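Putative Nitroreductase (Anabaena variabilis ATCC 29413, PDB 3EO7) binds flavin mononucleotide and is probably an oxidoreductase of the nitroreductase family. Local coordinates at residues A[414-427]-A[479-493]. Numbering follows the deposited sequence.
With FMN (flavin mononucleotide), chain B; PGR (R-1,2-propanediol), chain R.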
ATOM      1  N   PHE A 414       7.681 -24.934  -9.388  1.00 17.38           N
ATOM      2  CA  PHE A 414       6.368 -24.352  -9.632  1.00 15.97           C
ATOM      3  C   PHE A 414       6.286 -23.336 -10.798  1.00 16.09           C
ATOM      4  O   PHE A 414       5.263 -22.655 -10.936  1.00 15.59           O
ATOM      5  CB  PHE A 414       5.873 -23.658  -8.356  1.00 19.33           C
ATOM      6  CG  PHE A 414       5.397 -24.609  -7.280  1.00 16.67           C
ATOM      7  CD1 PHE A 414       4.282 -25.410  -7.502  1.00 20.58           C
ATOM      8  CD2 PHE A 414       5.998 -24.641  -6.042  1.00 16.90           C
ATOM      9  CE1 PHE A 414       3.801 -26.246  -6.518  1.00 23.39           C
ATOM     10  CE2 PHE A 414       5.539 -25.491  -5.048  1.00 15.77           C
ATOM     11  CZ  PHE A 414       4.444 -26.280  -5.268  1.00 18.89           C
ATOM     12  N   ARG A 415       7.332 -23.246 -11.619  1.00 16.51           N
ATOM     13  CA  ARG A 415       7.360 -22.214 -12.679  1.00 16.44           C
ATOM     14  C   ARG A 415       6.147 -22.257 -13.580  1.00 15.73           C
ATOM     15  O   ARG A 415       5.520 -21.211 -13.847  1.00 15.83           O
ATOM     16  CB  ARG A 415       8.623 -22.323 -13.513  1.00 16.98           C
ATOM     17  CG  ARG A 415       9.893 -21.922 -12.771  1.00 17.45           C
ATOM     18  CD  ARG A 415      11.081 -21.833 -13.706  1.00 20.30           C
ATOM     19  NE  ARG A 415      12.286 -21.564 -12.925  1.00 19.69           N
ATOM     20  CZ  ARG A 415      12.602 -20.368 -12.448  1.00 19.08           C
ATOM     21  NH1 ARG A 415      11.830 -19.308 -12.680  1.00 19.18           N
ATOM     22  NH2 ARG A 415      13.717 -20.225 -11.736  1.00 20.63           N
ATOM     23  N   ARG A 416       5.813 -23.449 -14.073  1.00 16.83           N
ATOM     24  CA  ARG A 416       4.671 -23.599 -15.000  1.00 18.69           C
ATOM     25  C   ARG A 416       3.370 -23.187 -14.346  1.00 18.54           C
ATOM     26  O   ARG A 416       2.545 -22.480 -14.927  1.00 17.35           O
ATOM     27  CB  ARG A 416       4.586 -25.052 -15.481  1.00 18.68           C
ATOM     28  CG  ARG A 416       3.561 -25.309 -16.544  1.00 29.11           C
ATOM     29  CD  ARG A 416       3.467 -26.818 -16.892  1.00 35.87           C
ATOM     30  NE  ARG A 416       3.219 -27.612 -15.676  1.00 57.17           N
ATOM     31  CZ  ARG A 416       2.037 -27.769 -15.065  1.00 59.65           C
ATOM     32  NH1 ARG A 416       0.931 -27.194 -15.529  1.00 66.22           N
ATOM     33  NH2 ARG A 416       1.971 -28.508 -13.961  1.00 63.12           N
ATOM     34  N   GLU A 417       3.218 -23.623 -13.105  0.50 15.56           N
ATOM     35  CA  GLU A 417       2.064 -23.312 -12.311  0.50 16.14           C
ATOM     36  C   GLU A 417       1.920 -21.826 -12.057  0.50 15.57           C
ATOM     37  O   GLU A 417       0.847 -21.274 -12.240  0.50 15.00           O
ATOM     38  CB  GLU A 417       2.132 -24.037 -10.970  0.50 17.54           C
ATOM     39  CG  GLU A 417       1.974 -25.550 -11.063  0.50 19.50           C
ATOM     40  CD  GLU A 417       3.202 -26.378 -11.492  0.50 15.30           C
ATOM     41  OE1 GLU A 417       4.332 -25.908 -11.817  0.50  7.69           O
ATOM     42  OE2 GLU A 417       2.979 -27.602 -11.522  0.50 30.43           O
ATOM     43  N   LEU A 418       3.011 -21.183 -11.657  1.00 15.72           N
ATOM     44  CA  LEU A 418       3.000 -19.751 -11.327  1.00 15.19           C
ATOM     45  C   LEU A 418       2.698 -18.924 -12.578  1.00 14.88           C
ATOM     46  O   LEU A 418       2.009 -17.919 -12.530  1.00 16.57           O
ATOM     47  CB  LEU A 418       4.325 -19.352 -10.703  1.00 16.18           C
ATOM     48  CG  LEU A 418       4.606 -19.866  -9.270  1.00 16.61           C
ATOM     49  CD1 LEU A 418       6.104 -19.760  -8.993  1.00 14.98           C
ATOM     50  CD2 LEU A 418       3.709 -19.122  -8.238  1.00 19.16           C
ATOM     51  N   HIS A 419       3.191 -19.385 -13.712  1.00 14.64           N
ATOM     52  CA  HIS A 419       2.918 -18.761 -14.986  1.00 15.53           C
ATOM     53  C   HIS A 419       1.393 -18.697 -15.181  1.00 16.76           C
ATOM     54  O   HIS A 419       0.848 -17.629 -15.479  1.00 18.31           O
ATOM     55  CB  HIS A 419       3.611 -19.587 -16.068  1.00 16.87           C
ATOM     56  CG  HIS A 419       3.567 -18.990 -17.427  1.00 14.12           C
ATOM     57  ND1 HIS A 419       3.902 -19.721 -18.552  1.00 22.46           N
ATOM     58  CD2 HIS A 419       3.259 -17.752 -17.856  1.00 19.11           C
ATOM     59  CE1 HIS A 419       3.784 -18.950 -19.618  1.00 27.59           C
ATOM     60  NE2 HIS A 419       3.390 -17.752 -19.226  1.00 16.79           N
ATOM     61  N   PHE A 420       0.723 -19.831 -14.984  1.00 15.66           N
ATOM     62  CA  PHE A 420      -0.733 -19.921 -15.084  1.00 17.06           C
ATOM     63  C   PHE A 420      -1.442 -19.089 -14.027  1.00 18.64           C
ATOM     64  O   PHE A 420      -2.321 -18.283 -14.345  1.00 17.63           O
ATOM     65  CB  PHE A 420      -1.155 -21.385 -14.983  1.00 17.55           C
ATOM     66  CG  PHE A 420      -2.656 -21.611 -14.866  1.00 19.48           C
ATOM     67  CD1 PHE A 420      -3.474 -21.552 -15.972  1.00 28.97           C
ATOM     68  CD2 PHE A 420      -3.209 -21.968 -13.640  1.00 24.18           C
ATOM     69  CE1 PHE A 420      -4.828 -21.787 -15.843  1.00 28.04           C
ATOM     70  CE2 PHE A 420      -4.552 -22.219 -13.515  1.00 28.52           C
ATOM     71  CZ  PHE A 420      -5.352 -22.127 -14.611  1.00 24.86           C
ATOM     72  N   LEU A 421      -1.037 -19.279 -12.767  1.00 16.56           N
ATOM     73  CA  LEU A 421      -1.667 -18.598 -11.655  1.00 14.84           C
ATOM     74  C   LEU A 421      -1.663 -17.064 -11.783  1.00 15.83           C
ATOM     75  O   LEU A 421      -2.632 -16.423 -11.369  1.00 16.95           O
ATOM     76  CB  LEU A 421      -1.072 -19.011 -10.298  1.00 16.28           C
ATOM     77  CG  LEU A 421      -1.307 -20.483  -9.887  1.00 19.16           C
ATOM     78  CD1 LEU A 421      -0.462 -20.791  -8.658  1.00 17.87           C
ATOM     79  CD2 LEU A 421      -2.798 -20.804  -9.661  1.00 16.73           C
ATOM     80  N   CYS A 422      -0.590 -16.511 -12.331  1.00 15.36           N
ATOM     81  CA  CYS A 422      -0.453 -15.067 -12.525  1.00 16.14           C
ATOM     82  C   CYS A 422      -1.110 -14.607 -13.838  1.00 17.49           C
ATOM     83  O   CYS A 422      -0.639 -13.678 -14.498  1.00 17.28           O
ATOM     84  CB  CYS A 422       1.017 -14.676 -12.518  1.00 14.28           C
ATOM     85  SG  CYS A 422       1.807 -14.921 -10.907  1.00 17.37           S
ATOM     86  N   LEU A 423      -2.204 -15.257 -14.201  1.00 17.98           N
ATOM     87  CA  LEU A 423      -2.964 -14.965 -15.438  1.00 17.61           C
ATOM     88  C   LEU A 423      -2.111 -15.041 -16.688  1.00 18.16           C
ATOM     89  O   LEU A 423      -2.247 -14.239 -17.608  1.00 17.78           O
ATOM     90  CB  LEU A 423      -3.725 -13.622 -15.308  1.00 18.08           C
ATOM     91  CG  LEU A 423      -4.667 -13.492 -14.104  1.00 19.33           C
ATOM     92  CD1 LEU A 423      -5.500 -12.201 -14.176  1.00 19.59           C
ATOM     93  CD2 LEU A 423      -5.602 -14.733 -13.965  1.00 20.51           C
ATOM     94  N   GLY A 424      -1.191 -16.002 -16.717  1.00 16.93           N
ATOM     95  CA  GLY A 424      -0.379 -16.225 -17.886  1.00 15.46           C
ATOM     96  C   GLY A 424       0.812 -15.326 -18.058  1.00 16.84           C
ATOM     97  O   GLY A 424       1.459 -15.354 -19.099  1.00 19.72           O
ATOM     98  N   GLN A 425       1.162 -14.576 -17.023  1.00 14.75           N
ATOM     99  CA  GLN A 425       2.288 -13.650 -17.129  1.00 15.68           C
ATOM    100  C   GLN A 425       3.630 -14.341 -16.948  1.00 18.49           C
ATOM    101  O   GLN A 425       3.816 -15.086 -15.978  1.00 17.66           O
ATOM    102  CB  GLN A 425       2.161 -12.529 -16.122  1.00 16.64           C
ATOM    103  CG  GLN A 425       0.932 -11.660 -16.393  1.00 15.96           C
ATOM    104  CD  GLN A 425       0.851 -10.485 -15.461  1.00 17.14           C
ATOM    105  OE1 GLN A 425       1.610  -9.525 -15.606  1.00 19.36           O
ATOM    106  NE2 GLN A 425      -0.044 -10.555 -14.484  1.00 16.53           N
ATOM    107  N   GLU A 426       4.558 -14.050 -17.862  1.00 16.93           N
ATOM    108  CA  GLU A 426       5.926 -14.575 -17.796  1.00 19.10           C
ATOM    109  C   GLU A 426       6.633 -14.135 -16.522  1.00 16.10           C
ATOM    110  O   GLU A 426       7.572 -14.793 -16.064  1.00 17.15           O
ATOM    111  CB  GLU A 426       6.736 -14.183 -19.030  1.00 18.20           C
ATOM    112  CG  GLU A 426       6.219 -14.839 -20.268  1.00 21.36           C
ATOM    113  CD  GLU A 426       7.015 -14.498 -21.517  1.00 40.91           C
ATOM    114  OE1 GLU A 426       7.989 -13.702 -21.440  1.00 45.55           O
ATOM    115  OE2 GLU A 426       6.658 -15.051 -22.583  1.00 53.05           O
ATOM    116  N   LEU A 427       6.212 -13.028 -15.933  1.00 14.94           N
ATOM    117  CA  LEU A 427       6.780 -12.636 -14.637  1.00 16.40           C
ATOM    118  C   LEU A 427       6.663 -13.765 -13.623  1.00 18.08           C
ATOM    119  O   LEU A 427       7.582 -13.984 -12.854  1.00 18.37           O
ATOM    120  CB  LEU A 427       6.105 -11.380 -14.080  1.00 16.55           C
ATOM    121  CG  LEU A 427       6.427 -10.064 -14.791  1.00 18.22           C
ATOM    122  CD1 LEU A 427       5.408  -8.948 -14.350  1.00 19.97           C
ATOM    123  CD2 LEU A 427       7.872  -9.579 -14.574  1.00 16.12           C
ATOM    124  N   SER A 479       7.982  -7.035  -9.329  1.00 16.73           N
ATOM    125  CA  SER A 479       6.707  -6.529  -9.760  1.00 13.99           C
ATOM    126  C   SER A 479       5.569  -7.152  -8.981  1.00 15.82           C
ATOM    127  O   SER A 479       5.506  -8.365  -8.829  1.00 14.31           O
ATOM    128  CB  SER A 479       6.467  -6.779 -11.256  1.00 16.25           C
ATOM    129  OG  SER A 479       5.220  -6.198 -11.673  1.00 16.64           O
ATOM    130  N   GLY A 480       4.630  -6.320  -8.552  1.00 13.27           N
ATOM    131  CA  GLY A 480       3.402  -6.811  -8.001  1.00 15.83           C
ATOM    132  C   GLY A 480       2.593  -7.431  -9.131  1.00 16.83           C
ATOM    133  O   GLY A 480       2.830  -7.155 -10.328  1.00 16.45           O
ATOM    134  N   ILE A 481       1.642  -8.270  -8.738  1.00 15.47           N
ATOM    135  CA  ILE A 481       0.677  -8.926  -9.614  1.00 15.62           C
ATOM    136  C   ILE A 481      -0.677  -8.822  -8.902  1.00 17.11           C
ATOM    137  O   ILE A 481      -0.875  -9.436  -7.854  1.00 17.25           O
ATOM    138  CB  ILE A 481       1.007 -10.429  -9.802  1.00 17.38           C
ATOM    139  CG1 ILE A 481       2.409 -10.626 -10.394  1.00 22.54           C
ATOM    140  CG2 ILE A 481      -0.082 -11.116 -10.637  1.00 17.19           C
ATOM    141  CD1 ILE A 481       2.580 -10.258 -11.800  1.00 19.32           C
ATOM    142  N   GLY A 482      -1.602  -8.052  -9.462  1.00 16.72           N
ATOM    143  CA  GLY A 482      -2.890  -7.831  -8.797  1.00 17.10           C
ATOM    144  C   GLY A 482      -3.962  -8.851  -9.088  1.00 18.30           C
ATOM    145  O   GLY A 482      -4.839  -9.098  -8.256  1.00 20.54           O
ATOM    146  N   GLY A 483      -3.890  -9.427 -10.273  1.00 17.77           N
ATOM    147  CA  GLY A 483      -4.859 -10.396 -10.769  1.00 17.61           C
ATOM    148  C   GLY A 483      -4.265 -11.788 -10.858  1.00 15.65           C
ATOM    149  O   GLY A 483      -3.174 -11.995 -11.385  1.00 16.75           O
ATOM    150  N   PHE A 484      -5.001 -12.764 -10.351  1.00 17.51           N
ATOM    151  CA  PHE A 484      -4.527 -14.142 -10.294  1.00 15.86           C
ATOM    152  C   PHE A 484      -5.712 -15.088 -10.144  1.00 16.41           C
ATOM    153  O   PHE A 484      -6.841 -14.642  -9.877  1.00 15.50           O
ATOM    154  CB  PHE A 484      -3.531 -14.279  -9.107  1.00 16.58           C
ATOM    155  CG  PHE A 484      -4.033 -13.649  -7.835  1.00 17.13           C
ATOM    156  CD1 PHE A 484      -4.893 -14.338  -6.999  1.00 17.91           C
ATOM    157  CD2 PHE A 484      -3.690 -12.323  -7.518  1.00 18.09           C
ATOM    158  CE1 PHE A 484      -5.402 -13.725  -5.839  1.00 17.04           C
ATOM    159  CE2 PHE A 484      -4.194 -11.719  -6.360  1.00 17.10           C
ATOM    160  CZ  PHE A 484      -5.051 -12.423  -5.534  1.00 17.60           C
ATOM    161  N   PHE A 485      -5.473 -16.383 -10.354  1.00 15.95           N
ATOM    162  CA  PHE A 485      -6.534 -17.367 -10.190  1.00 15.59           C
ATOM    163  C   PHE A 485      -6.642 -17.708  -8.710  1.00 16.30           C
ATOM    164  O   PHE A 485      -6.045 -18.679  -8.238  1.00 14.92           O
ATOM    165  CB  PHE A 485      -6.285 -18.572 -11.074  1.00 14.68           C
ATOM    166  CG  PHE A 485      -6.465 -18.283 -12.544  1.00 13.88           C
ATOM    167  CD1 PHE A 485      -7.644 -17.732 -13.019  1.00 16.33           C
ATOM    168  CD2 PHE A 485      -5.471 -18.621 -13.459  1.00 14.71           C
ATOM    169  CE1 PHE A 485      -7.813 -17.477 -14.377  1.00 17.23           C
ATOM    170  CE2 PHE A 485      -5.637 -18.372 -14.822  1.00 18.98           C
ATOM    171  CZ  PHE A 485      -6.791 -17.791 -15.270  1.00 17.83           C
ATOM    172  N   ASP A 486      -7.480 -16.926  -8.013  1.00 16.07           N
ATOM    173  CA  ASP A 486      -7.582 -16.973  -6.559  1.00 17.17           C
ATOM    174  C   ASP A 486      -7.635 -18.374  -5.944  1.00 16.43           C
ATOM    175  O   ASP A 486      -6.800 -18.709  -5.113  1.00 19.63           O
ATOM    176  CB  ASP A 486      -8.830 -16.206  -6.101  1.00 15.81           C
ATOM    177  CG  ASP A 486      -8.776 -14.704  -6.458  1.00 15.65           C
ATOM    178  OD1 ASP A 486      -8.738 -14.408  -7.683  1.00 17.00           O
ATOM    179  OD2 ASP A 486      -8.782 -13.866  -5.513  1.00 15.95           O
ATOM    180  N   ASP A 487      -8.632 -19.150  -6.325  1.00 17.41           N
ATOM    181  CA  ASP A 487      -8.854 -20.447  -5.677  1.00 20.84           C
ATOM    182  C   ASP A 487      -7.794 -21.453  -6.032  1.00 21.80           C
ATOM    183  O   ASP A 487      -7.439 -22.297  -5.195  1.00 24.46           O
ATOM    184  CB  ASP A 487     -10.248 -21.003  -6.007  1.00 21.23           C
ATOM    185  CG  ASP A 487     -11.388 -20.190  -5.373  1.00 22.23           C
ATOM    186  OD1 ASP A 487     -11.164 -19.529  -4.345  1.00 21.47           O
ATOM    187  OD2 ASP A 487     -12.484 -20.217  -5.941  1.00 30.04           O
ATOM    188  N   GLN A 488      -7.226 -21.334  -7.229  1.00 18.24           N
ATOM    189  CA  GLN A 488      -6.240 -22.298  -7.701  1.00 19.16           C
ATOM    190  C   GLN A 488      -4.889 -22.174  -7.026  1.00 20.07           C
ATOM    191  O   GLN A 488      -4.103 -23.124  -7.007  1.00 18.36           O
ATOM    192  CB  GLN A 488      -6.125 -22.198  -9.234  1.00 18.68           C
ATOM    193  CG  GLN A 488      -7.336 -22.780 -10.006  1.00 18.41           C
ATOM    194  CD  GLN A 488      -8.634 -21.999  -9.840  1.00 25.00           C
ATOM    195  OE1 GLN A 488      -8.628 -20.766  -9.757  1.00 22.20           O
ATOM    196  NE2 GLN A 488      -9.762 -22.715  -9.765  1.00 26.52           N
ATOM    197  N   VAL A 489      -4.587 -21.007  -6.469  1.00 18.41           N
ATOM    198  CA  VAL A 489      -3.318 -20.820  -5.807  1.00 21.02           C
ATOM    199  C   VAL A 489      -3.132 -21.811  -4.653  1.00 16.91           C
ATOM    200  O   VAL A 489      -2.093 -22.478  -4.551  1.00 19.18           O
ATOM    201  CB  VAL A 489      -3.127 -19.378  -5.272  1.00 18.66           C
ATOM    202  CG1 VAL A 489      -1.774 -19.252  -4.509  1.00 17.56           C
ATOM    203  CG2 VAL A 489      -3.214 -18.356  -6.390  1.00 21.08           C
ATOM    204  N   ASN A 490      -4.118 -21.913  -3.767  1.00 18.75           N
ATOM    205  CA  ASN A 490      -3.931 -22.751  -2.580  1.00 20.98           C
ATOM    206  C   ASN A 490      -3.629 -24.198  -2.882  1.00 21.70           C
ATOM    207  O   ASN A 490      -2.744 -24.800  -2.285  1.00 24.28           O
ATOM    208  CB  ASN A 490      -5.150 -22.661  -1.669  1.00 20.34           C
ATOM    209  CG  ASN A 490      -5.416 -21.256  -1.222  1.00 22.67           C
ATOM    210  OD1 ASN A 490      -5.737 -20.402  -2.047  1.00 24.57           O
ATOM    211  ND2 ASN A 490      -5.314 -21.006   0.090  1.00 18.99           N
ATOM    212  N   GLU A 491      -4.401 -24.682  -3.850  0.50 26.83           N
ATOM    213  CA  GLU A 491      -4.377 -26.036  -4.383  0.50 29.75           C
ATOM    214  C   GLU A 491      -2.971 -26.444  -4.845  0.50 28.87           C
ATOM    215  O   GLU A 491      -2.464 -27.499  -4.505  0.50 29.27           O
ATOM    216  CB  GLU A 491      -5.368 -26.104  -5.568  0.50 30.16           C
ATOM    217  CG  GLU A 491      -6.875 -25.874  -5.196  0.50 32.83           C
ATOM    218  CD  GLU A 491      -7.847 -25.873  -6.403  0.50 29.89           C
ATOM    219  OE1 GLU A 491      -7.398 -25.965  -7.562  0.50 22.73           O
ATOM    220  OE2 GLU A 491      -9.081 -25.743  -6.188  0.50 30.96           O
ATOM    221  N   VAL A 492      -2.354 -25.566  -5.624  1.00 29.32           N
ATOM    222  CA  VAL A 492      -1.006 -25.762  -6.176  1.00 24.28           C
ATOM    223  C   VAL A 492       0.107 -25.665  -5.106  1.00 23.42           C
ATOM    224  O   VAL A 492       0.955 -26.539  -4.952  1.00 20.81           O
ATOM    225  CB  VAL A 492      -0.749 -24.693  -7.270  1.00 25.41           C
ATOM    226  CG1 VAL A 492       0.718 -24.676  -7.701  1.00 24.10           C
ATOM    227  CG2 VAL A 492      -1.675 -24.914  -8.454  1.00 23.97           C
ATOM    228  N   LEU A 493       0.083 -24.593  -4.341  1.00 20.36           N
ATOM    229  CA  LEU A 493       1.167 -24.269  -3.427  1.00 19.64           C
ATOM    230  C   LEU A 493       1.073 -24.857  -2.030  1.00 17.97           C
ATOM    231  O   LEU A 493       2.011 -24.792  -1.266  1.00 20.03           O
ATOM    232  CB  LEU A 493       1.301 -22.729  -3.388  1.00 18.56           C
ATOM    233  CG  LEU A 493       1.712 -22.070  -4.722  1.00 20.20           C
ATOM    234  CD1 LEU A 493       1.879 -20.558  -4.517  1.00 21.34           C
ATOM    235  CD2 LEU A 493       3.045 -22.653  -5.332  1.00 21.16           C
TER
HETATM  236  N1  FMN B 700       2.592  -5.189 -13.437  1.00 13.36           N
HETATM  237  C2  FMN B 700       2.417  -6.276 -14.277  1.00 19.23           C
HETATM  238  O2  FMN B 700       3.128  -6.432 -15.263  1.00 17.54           O
HETATM  239  N3  FMN B 700       1.439  -7.216 -14.089  1.00 16.12           N
HETATM  240  C4  FMN B 700       0.535  -7.125 -13.073  1.00 17.03           C
HETATM  241  O4  FMN B 700      -0.205  -8.099 -12.846  1.00 16.24           O
HETATM  242  C4A FMN B 700       0.677  -6.049 -12.199  1.00 14.89           C
HETATM  243  N5  FMN B 700      -0.238  -5.868 -11.179  1.00 12.76           N
HETATM  244  C5A FMN B 700      -0.040  -4.833 -10.243  1.00 13.33           C
HETATM  245  C6  FMN B 700      -0.869  -4.686  -9.137  1.00 12.98           C
HETATM  246  C7  FMN B 700      -0.689  -3.649  -8.223  1.00 13.46           C
HETATM  247  C7M FMN B 700      -1.544  -3.587  -6.948  1.00 13.11           C
HETATM  248  C8  FMN B 700       0.341  -2.735  -8.407  1.00 14.61           C
HETATM  249  C8M FMN B 700       0.707  -1.709  -7.354  1.00 10.86           C
HETATM  250  C9  FMN B 700       1.199  -2.863  -9.515  1.00 13.14           C
HETATM  251  C9A FMN B 700       1.007  -3.913 -10.430  1.00 13.07           C
HETATM  252  N10 FMN B 700       1.845  -4.040 -11.531  1.00 14.49           N
HETATM  253  C10 FMN B 700       1.697  -5.094 -12.392  1.00 14.61           C
HETATM  254  C1' FMN B 700       2.822  -2.948 -11.915  1.00 12.78           C
HETATM  255  C2' FMN B 700       2.162  -1.749 -12.564  1.00 14.98           C
HETATM  256  O2' FMN B 700       1.884  -2.040 -13.952  1.00 16.43           O
HETATM  257  C3' FMN B 700       3.074  -0.533 -12.418  1.00 13.02           C
HETATM  258  O3' FMN B 700       3.169  -0.157 -11.040  1.00 13.97           O
HETATM  259  C4' FMN B 700       2.662   0.668 -13.289  1.00 13.75           C
HETATM  260  O4' FMN B 700       2.721   0.327 -14.703  1.00 15.56           O
HETATM  261  C5' FMN B 700       3.558   1.857 -12.998  1.00 11.88           C
HETATM  262  O5' FMN B 700       4.910   1.570 -13.235  1.00 14.48           O
HETATM  263  P   FMN B 700       6.009   1.700 -12.105  1.00 14.60           P
HETATM  264  O1P FMN B 700       5.679   0.685 -11.016  1.00 14.99           O
HETATM  265  O2P FMN B 700       7.323   1.380 -12.808  1.00 14.81           O
HETATM  266  O3P FMN B 700       6.014   3.097 -11.556  1.00 13.91           O
HETATM  267  C1  PGR R 716      -9.427 -20.531  -1.615  1.00 55.58           C
HETATM  268  C2  PGR R 716      -9.405 -22.059  -1.483  1.00 56.40           C
HETATM  269  C3  PGR R 716     -10.809 -22.638  -1.619  1.00 38.98           C
HETATM  270  O1  PGR R 716      -9.121 -19.923  -0.342  1.00 55.19           O
HETATM  271  O2  PGR R 716      -8.591 -22.695  -2.489  1.00 53.66           O
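Phe485 and Leu423 meet at the junction between a nearly antiparallel helix pair, 415-421 and 486-493, and the turn and strand end that lead to the flavin pocket of a nitroreductase-family fold, a case of helix packing continued into a cofactor site. CD2 of Leu423 sits over the centre of one face of the Phe485 ring, a CH-pi contact with the methyl 3.5 Å from the centroid. The Phe420 ring meets Phe485 obliquely, its plane turned 33° from that of its neighbour, with CD2 of Phe485 above one face near the rim. At the end of helix 415-421 one backbone bond joins the segments: Phe485 N donates to Leu421 O (3.0 Å).

Along the helices Leu421 forks. CD2 lies against the backbone and CB of Gln488, while CD1 points tip to tip at CB of Val492. Farther along, Leu493 CD2 stands over the middle of the Phe414 ring, 3.5 Å from its centroid, and CG1 of Val492, placed anti to its backbone N (chi1 170°), touches both CD1 of that ring and CB of Glu417. Glu417 bends at chi2, and its carboxylate pairs with Arg416 and with Lys412. Strands 433-439 and 381-390 lie beneath Leu418 and Leu493.

At the other end, Gln425 extends beyond CG to the flavin edge, where its amide forms a two-bond pair: OE1 accepts from FMN N3 (2.8 Å) and NE2 donates to FMN O4 (3.0 Å). NE2 also donates to Cys422 O, which takes Gln425 N from the opposite face of its plane, so the turn helps fix the amide's rotation. Ile481 CD1 packs against NE2 and Leu427 CD1, and Gly482 N reaches FMN N5 at 3.1 Å, with an N-H...N angle of 139°.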